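Local coordinates for protein lipase (Photobacterium sp. M37, PDB 2ORY) that probably hydrolyses the ester bonds of triacylglycerols, as a cold-adapted bacterial lipase of the alpha/beta-hydrolase fold, at residues Ser234-Tyr240 with Leu250-Tyr254; Phe12-Tyr17 with Thr171-Lys175; Ala184-Asp189 with Tyr219-Leu224. All blocks are in the same frame, centred on the assembly; numbering follows the deposited sequence.

Contact 1 (Ser234-Tyr240 with Leu250-Tyr254)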
# COMPACT_ATOMS: atom_id res chain seq x y z
N SER A 234 13.19 8.45 0.83
CA SER A 234 13.79 9.13 -0.32
C SER A 234 14.60 8.22 -1.25
O SER A 234 14.76 8.52 -2.44
CB SER A 234 14.70 10.28 0.15
OG SER A 234 15.80 9.81 0.91
N LEU A 235 15.12 7.11 -0.73
CA LEU A 235 15.91 6.23 -1.57
C LEU A 235 15.14 5.01 -2.07
O LEU A 235 15.70 4.13 -2.71
CB LEU A 235 17.18 5.78 -0.85
CG LEU A 235 18.17 6.86 -0.40
CD1 LEU A 235 19.36 6.15 0.26
CD2 LEU A 235 18.64 7.71 -1.57
N ASP A 236 13.85 4.98 -1.78
CA ASP A 236 13.00 3.88 -2.24
C ASP A 236 12.56 4.28 -3.65
O ASP A 236 11.94 5.33 -3.83
CB ASP A 236 11.79 3.72 -1.32
CG ASP A 236 10.81 2.66 -1.81
OD1 ASP A 236 11.14 1.90 -2.74
OD2 ASP A 236 9.70 2.57 -1.23
N ILE A 237 12.89 3.46 -4.65
CA ILE A 237 12.51 3.78 -6.03
C ILE A 237 11.01 3.68 -6.35
O ILE A 237 10.52 4.40 -7.21
CB ILE A 237 13.27 2.90 -7.07
CG1 ILE A 237 12.92 1.44 -6.86
CG2 ILE A 237 14.78 3.11 -6.98
CD1 ILE A 237 13.58 0.51 -7.84
N VAL A 238 10.28 2.82 -5.65
CA VAL A 238 8.85 2.63 -5.95
C VAL A 238 7.99 3.89 -6.07
O VAL A 238 7.27 4.06 -7.05
CB VAL A 238 8.24 1.68 -4.93
CG1 VAL A 238 6.72 1.59 -5.12
CG2 VAL A 238 8.90 0.33 -5.10
N PRO A 239 8.05 4.78 -5.07
CA PRO A 239 7.25 6.01 -5.14
C PRO A 239 7.66 6.87 -6.33
O PRO A 239 6.95 7.82 -6.65
CB PRO A 239 7.58 6.71 -3.83
CG PRO A 239 7.79 5.59 -2.91
CD PRO A 239 8.65 4.66 -3.73
N TYR A 240 8.80 6.56 -6.95
CA TYR A 240 9.26 7.36 -8.10
C TYR A 240 8.56 7.10 -9.42
O TYR A 240 8.88 7.72 -10.43
CB TYR A 240 10.77 7.19 -8.32
CG TYR A 240 11.65 7.95 -7.34
CD1 TYR A 240 11.80 7.52 -6.02
CD2 TYR A 240 12.37 9.08 -7.75
CE1 TYR A 240 12.63 8.18 -5.13
CE2 TYR A 240 13.22 9.76 -6.85
CZ TYR A 240 13.34 9.30 -5.55
OH TYR A 240 14.16 9.94 -4.64
N LEU A 250 15.59 7.61 -11.40
CA LEU A 250 15.86 6.22 -11.02
C LEU A 250 17.25 5.72 -11.37
O LEU A 250 17.86 5.00 -10.58
CB LEU A 250 14.82 5.28 -11.63
CG LEU A 250 13.41 5.46 -11.05
CD1 LEU A 250 12.41 4.64 -11.82
CD2 LEU A 250 13.41 5.06 -9.60
N LYS A 251 17.77 6.09 -12.53
CA LYS A 251 19.11 5.62 -12.92
C LYS A 251 20.25 5.97 -11.94
O LYS A 251 21.20 5.20 -11.78
CB LYS A 251 19.49 6.19 -14.28
CG LYS A 251 19.74 7.68 -14.23
CD LYS A 251 20.28 8.18 -15.54
CE LYS A 251 20.50 9.69 -15.49
NZ LYS A 251 20.95 10.20 -16.81
N SER A 252 20.15 7.12 -11.28
CA SER A 252 21.22 7.55 -10.37
C SER A 252 20.79 7.79 -8.93
O SER A 252 21.47 8.50 -8.18
CB SER A 252 21.86 8.82 -10.91
OG SER A 252 20.85 9.79 -11.13
N ILE A 253 19.69 7.17 -8.54
CA ILE A 253 19.17 7.30 -7.19
C ILE A 253 20.17 6.83 -6.14
O ILE A 253 20.18 7.35 -5.03
CB ILE A 253 17.85 6.48 -7.01
CG1 ILE A 253 17.31 6.66 -5.59
CG2 ILE A 253 18.10 4.98 -7.26
CD1 ILE A 253 16.78 8.04 -5.32
N TYR A 254 21.00 5.84 -6.48
CA TYR A 254 21.97 5.31 -5.52
C TYR A 254 23.41 5.69 -5.84
O TYR A 254 24.34 4.92 -5.58
CB TYR A 254 21.87 3.79 -5.43
CG TYR A 254 20.48 3.28 -5.08
CD1 TYR A 254 19.75 3.84 -4.03
CD2 TYR A 254 19.90 2.26 -5.81
CE1 TYR A 254 18.45 3.38 -3.73
CE2 TYR A 254 18.62 1.79 -5.53
CZ TYR A 254 17.90 2.35 -4.49
OH TYR A 254 16.62 1.90 -4.28
O HOH W 1 13.50 0.86 -3.54
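The ring of Tyr254 meets Leu235 O and Leu235 CB at its edge, and its neighbour Ile253 lays CG2 over the centre of one face, 3.4 Å above the plane. Tyr240 has Ser234 O at its edge, in the plane, while Leu250 CD2 and Ile253 CD1 reach its ring obliquely. Each hydroxyl donates to a carbonyl of the 234-240 loop. Tyr254 OH gives a bond of 2.9 Å to Leu235 O, almost collinear with the carbonyl at 171°. Tyr240 OH reaches Ser234 O at 2.7 Å, in the carbonyl plane. Ile253 points its CG1 branch away from its own backbone N (chi1 -179°), which lays CD1 against both Tyr240 OH, at 3.3 Å, and Ser234 O. Ile237 crosses Leu250 at about a right angle, and its CB lies tight against Leu250 CD2 at 3.3 Å. Asp236 OD1 accepts from Val238 N in an Asx turn and from a water that Ile237 N donates to. Asp236 OD2 is hydrogen-bonded to His312 ND1 and Tyr316 OH, consistent with the acid of a Ser-His-Asp triad. Two tyrosine hydroxyls, one from each segment, thus hold successive carbonyls just before this aspartate, which probably limits backbone movement there.

Contact 2 (Phe12-Tyr17 with Thr171-Lys175)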
# COMPACT_ATOMS: atom_id res chain seq x y z
N PHE A 12 0.64 -2.61 10.97
CA PHE A 12 -0.48 -3.29 10.34
C PHE A 12 -0.19 -3.54 8.87
O PHE A 12 -0.57 -4.57 8.32
CB PHE A 12 -1.75 -2.46 10.45
CG PHE A 12 -2.37 -2.48 11.82
CD1 PHE A 12 -2.51 -1.31 12.56
CD2 PHE A 12 -2.85 -3.68 12.35
CE1 PHE A 12 -3.12 -1.33 13.81
CE2 PHE A 12 -3.45 -3.71 13.59
CZ PHE A 12 -3.60 -2.53 14.33
N SER A 13 0.50 -2.59 8.24
CA SER A 13 0.83 -2.74 6.83
C SER A 13 1.77 -3.92 6.65
O SER A 13 1.64 -4.67 5.69
CB SER A 13 1.50 -1.47 6.29
OG SER A 13 0.55 -0.43 6.10
N TYR A 14 2.71 -4.08 7.58
CA TYR A 14 3.67 -5.19 7.48
C TYR A 14 3.13 -6.54 7.90
O TYR A 14 3.55 -7.58 7.37
CB TYR A 14 4.96 -4.86 8.23
CG TYR A 14 5.94 -4.09 7.36
CD1 TYR A 14 5.56 -2.87 6.78
CD2 TYR A 14 7.21 -4.58 7.07
CE1 TYR A 14 6.42 -2.17 5.93
CE2 TYR A 14 8.10 -3.88 6.22
CZ TYR A 14 7.69 -2.67 5.65
OH TYR A 14 8.52 -1.96 4.81
N MET A 15 2.18 -6.54 8.83
CA MET A 15 1.56 -7.79 9.28
C MET A 15 0.78 -8.37 8.10
O MET A 15 0.51 -9.57 8.05
CB MET A 15 0.62 -7.51 10.45
CG MET A 15 0.07 -8.77 11.13
SD MET A 15 -0.98 -8.40 12.56
CE MET A 15 -2.51 -8.02 11.78
N SER A 16 0.40 -7.50 7.16
CA SER A 16 -0.34 -7.89 5.96
C SER A 16 0.46 -8.87 5.12
O SER A 16 -0.12 -9.68 4.38
CB SER A 16 -0.62 -6.67 5.10
OG SER A 16 -1.26 -5.67 5.86
N TYR A 17 1.77 -8.78 5.21
CA TYR A 17 2.66 -9.62 4.42
C TYR A 17 2.86 -11.07 4.87
O TYR A 17 3.56 -11.83 4.19
CB TYR A 17 4.01 -8.91 4.28
CG TYR A 17 3.96 -7.75 3.30
CD1 TYR A 17 4.37 -6.47 3.68
CD2 TYR A 17 3.48 -7.92 2.00
CE1 TYR A 17 4.31 -5.39 2.79
CE2 TYR A 17 3.42 -6.86 1.10
CZ TYR A 17 3.83 -5.60 1.51
OH TYR A 17 3.78 -4.55 0.62
N THR A 171 -4.69 1.76 5.56
CA THR A 171 -3.24 1.75 5.38
C THR A 171 -2.76 0.59 4.50
O THR A 171 -3.48 -0.37 4.24
CB THR A 171 -2.55 1.70 6.76
OG1 THR A 171 -1.16 1.97 6.61
CG2 THR A 171 -2.70 0.32 7.38
N GLY A 172 -1.51 0.70 4.04
CA GLY A 172 -0.95 -0.32 3.19
C GLY A 172 0.42 0.10 2.72
O GLY A 172 0.72 1.30 2.69
N HIS A 173 1.24 -0.88 2.35
CA HIS A 173 2.61 -0.67 1.87
C HIS A 173 2.80 -1.16 0.43
O HIS A 173 2.17 -2.12 0.02
CB HIS A 173 3.58 -1.42 2.82
CG HIS A 173 5.01 -1.44 2.36
ND1 HIS A 173 5.52 -2.43 1.56
CD2 HIS A 173 6.03 -0.59 2.61
CE1 HIS A 173 6.80 -2.19 1.32
NE2 HIS A 173 7.14 -1.07 1.95
N SER A 174 3.68 -0.50 -0.32
CA SER A 174 3.98 -0.90 -1.70
C SER A 174 2.73 -0.70 -2.57
O SER A 174 2.13 0.37 -2.55
CB SER A 174 4.45 -2.37 -1.72
OG SER A 174 5.00 -2.74 -2.97
N LYS A 175 2.34 -1.71 -3.35
CA LYS A 175 1.11 -1.57 -4.12
C LYS A 175 -0.02 -1.21 -3.13
O LYS A 175 -0.97 -0.49 -3.48
CB LYS A 175 0.77 -2.89 -4.82
CG LYS A 175 1.40 -3.08 -6.17
CD LYS A 175 0.87 -4.35 -6.83
CE LYS A 175 1.25 -4.42 -8.30
NZ LYS A 175 0.79 -5.68 -8.95
O HOH W 2 0.43 -3.52 3.25
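The backbones come closest where Ser13 of helix 5-15 faces Gly172 on strand 166-173, with 4.7 Å between their CA atoms. The strand leads into a sharp turn that fits the nucleophile elbow (GxSxG) of alpha/beta hydrolases. Ser174 at its apex has the strained positive phi expected there (65°), and its OG is hydrogen-bonded to His312 NE2, consistent with a triad nucleophile. A water joins the two backbones, donating to Ser13 O and accepting from His173 N. Beside it, Ser13 OG lies 3.0 Å from Thr171 OG1; the first is hydrogen-bonded to Met9 O, the second to Ile204 O. His173 meets two tyrosines of the 12-17 segment. Its CG is turned away from the backbone N (chi1 173°), which brings the imidazole to both phenol rings. Tyr14 presents its edge to one imidazole face in a T-shaped stack, with centroids 5.0 Å apart and planes at 62°. Tyr17 meets the imidazole rim to rim, its plane nearly perpendicular. His173 NE2 bonds His312 O, so both ring nitrogens have partners in this buried cluster. Tyr17 OH, in the plane of the imidazole at its edge, shares a hydrogen bond of 2.9 Å with His173 ND1.

Contact 3 (Ala184-Asp189 with Tyr219-Leu224)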
# COMPACT_ATOMS: atom_id res chain seq x y z
N ALA A 184 -9.51 4.52 0.18
CA ALA A 184 -10.00 5.51 1.13
C ALA A 184 -10.78 6.61 0.41
O ALA A 184 -11.82 7.05 0.89
CB ALA A 184 -8.83 6.12 1.91
N LEU A 185 -10.28 7.07 -0.74
CA LEU A 185 -10.97 8.10 -1.49
C LEU A 185 -12.31 7.57 -2.01
O LEU A 185 -13.29 8.32 -2.05
CB LEU A 185 -10.14 8.60 -2.69
CG LEU A 185 -10.77 9.76 -3.51
CD1 LEU A 185 -11.00 10.97 -2.61
CD2 LEU A 185 -9.86 10.15 -4.66
N TRP A 186 -12.36 6.30 -2.40
CA TRP A 186 -13.61 5.74 -2.89
C TRP A 186 -14.65 5.74 -1.78
O TRP A 186 -15.81 6.08 -2.02
CB TRP A 186 -13.39 4.33 -3.41
CG TRP A 186 -14.64 3.50 -3.47
CD1 TRP A 186 -15.75 3.74 -4.22
CD2 TRP A 186 -14.90 2.30 -2.75
NE1 TRP A 186 -16.68 2.76 -4.03
CE2 TRP A 186 -16.18 1.85 -3.12
CE3 TRP A 186 -14.16 1.53 -1.83
CZ2 TRP A 186 -16.75 0.68 -2.61
CZ3 TRP A 186 -14.72 0.37 -1.33
CH2 TRP A 186 -16.01 -0.05 -1.73
N LEU A 187 -14.24 5.36 -0.57
CA LEU A 187 -15.14 5.34 0.58
C LEU A 187 -15.63 6.75 0.87
O LEU A 187 -16.80 6.97 1.16
CB LEU A 187 -14.42 4.76 1.81
CG LEU A 187 -14.09 3.27 1.72
CD1 LEU A 187 -13.34 2.77 2.97
CD2 LEU A 187 -15.39 2.53 1.57
N LYS A 188 -14.71 7.71 0.79
CA LYS A 188 -15.01 9.13 0.98
C LYS A 188 -16.07 9.58 -0.05
O LYS A 188 -17.10 10.17 0.31
CB LYS A 188 -13.75 9.96 0.75
CG LYS A 188 -13.03 10.42 1.99
CD LYS A 188 -13.69 11.64 2.58
CE LYS A 188 -12.78 12.32 3.58
NZ LYS A 188 -13.39 13.57 4.11
N ASP A 189 -15.80 9.30 -1.32
CA ASP A 189 -16.70 9.70 -2.39
C ASP A 189 -18.11 9.12 -2.37
O ASP A 189 -19.00 9.71 -2.96
CB ASP A 189 -16.08 9.40 -3.76
CG ASP A 189 -15.02 10.41 -4.15
OD1 ASP A 189 -15.13 11.60 -3.77
OD2 ASP A 189 -14.07 10.01 -4.87
N TYR A 219 -7.43 16.28 -6.71
CA TYR A 219 -8.73 16.09 -6.11
C TYR A 219 -8.54 15.34 -4.79
O TYR A 219 -9.12 15.71 -3.76
CB TYR A 219 -9.63 15.29 -7.03
CG TYR A 219 -10.93 14.92 -6.38
CD1 TYR A 219 -11.88 15.89 -6.05
CD2 TYR A 219 -11.21 13.59 -6.06
CE1 TYR A 219 -13.08 15.54 -5.43
CE2 TYR A 219 -12.41 13.24 -5.43
CZ TYR A 219 -13.33 14.22 -5.12
OH TYR A 219 -14.49 13.86 -4.48
N PHE A 220 -7.73 14.28 -4.81
CA PHE A 220 -7.46 13.51 -3.59
C PHE A 220 -6.96 14.42 -2.44
O PHE A 220 -7.43 14.32 -1.30
CB PHE A 220 -6.41 12.43 -3.85
CG PHE A 220 -6.07 11.62 -2.64
CD1 PHE A 220 -6.76 10.45 -2.36
CD2 PHE A 220 -5.08 12.05 -1.76
CE1 PHE A 220 -6.47 9.71 -1.21
CE2 PHE A 220 -4.78 11.32 -0.61
CZ PHE A 220 -5.48 10.15 -0.34
N ASP A 221 -6.00 15.29 -2.74
CA ASP A 221 -5.44 16.19 -1.74
C ASP A 221 -6.51 17.08 -1.12
O ASP A 221 -6.62 17.21 0.10
CB ASP A 221 -4.35 17.07 -2.37
CG ASP A 221 -3.07 16.30 -2.63
OD1 ASP A 221 -3.02 15.11 -2.26
OD2 ASP A 221 -2.13 16.89 -3.21
N ASP A 222 -7.30 17.69 -1.99
CA ASP A 222 -8.38 18.56 -1.55
C ASP A 222 -9.40 17.79 -0.70
O ASP A 222 -10.04 18.38 0.17
CB ASP A 222 -9.06 19.20 -2.76
CG ASP A 222 -10.03 20.29 -2.36
OD1 ASP A 222 -11.25 20.02 -2.26
OD2 ASP A 222 -9.56 21.42 -2.13
N CYS A 223 -9.53 16.49 -0.92
CA CYS A 223 -10.48 15.68 -0.16
C CYS A 223 -9.99 15.13 1.17
O CYS A 223 -10.74 15.14 2.15
CB CYS A 223 -10.98 14.50 -0.99
SG CYS A 223 -12.07 14.98 -2.27
N LEU A 224 -8.76 14.63 1.22
CA LEU A 224 -8.22 14.11 2.48
C LEU A 224 -7.39 15.11 3.24
O LEU A 224 -7.28 15.02 4.48
CB LEU A 224 -7.39 12.85 2.26
CG LEU A 224 -8.29 11.65 2.01
CD1 LEU A 224 -8.66 11.60 0.54
CD2 LEU A 224 -7.59 10.39 2.44
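Helices 175-189 and 214-224 pack together beside strand 199-206 of the central sheet, and Leu185 is the knob between them. Its side chain enters a hole formed by Tyr219, Phe220, Cys223 and Leu224, a knobs-into-holes arrangement. Leu185 CG stands opposite the backbone N (chi1 -177°), and this sends both methyls across the gap. Leu185 CD1 lies 3.9 Å from Tyr219 CE2 and equally far from Cys223 CB. Leu185 CD2 touches Phe220 CD1, and Leu185 CB approaches the edge of the same ring, near its plane. The hole is built partly by contacts within its own helix. Cys223 SG sits 3.2 Å above one face of the Tyr219 ring, toward the rim. Leu224 CD1 lies in a similar way over one face of Phe220. Strand 199-206 lies between the two helices in the chain, in the alternating beta and alpha pattern of an alpha/beta hydrolase. The axes of segments 184-189 and 219-224 cross at 65° and approach to 10.8 Å. Ala184, Phe220 and Leu224 also touch Thr203 of that strand, so this end of the contact lies against the sheet. At the other end the chemistry turns polar. Tyr219 OH donates a very short bond of 2.5 Å to Asp189 OD1, met at the edge of the ring. Carboxylate and phenol planes are only 21° apart. Asp189 OD2 accepts from Trp113 NE1, so both carboxylate oxygens are engaged.

How the contacts relate
Contact 2 is the most central, its centre about 6 Å from the centre of the chain, and all its touching residues are buried. Contacts 1 and 3 are only partly buried, their centres about 17 and 16 Å from the chain centre. Contacts 2 and 3 share a continuous run of chain, since strand 166-173 passes through the elbow into helix 175-189. Contacts 1 and 2 do not touch, yet His312 bonds both Asp236 and Ser174 and so connects them in the probable triad. Their chemistry follows place: contact 1 joins two loop segments by apolar packing and one tyrosine-to-carbonyl bond, contact 2 mixes aromatic rings with buried polar atoms, and contact 3 is apolar helix packing with one polar edge.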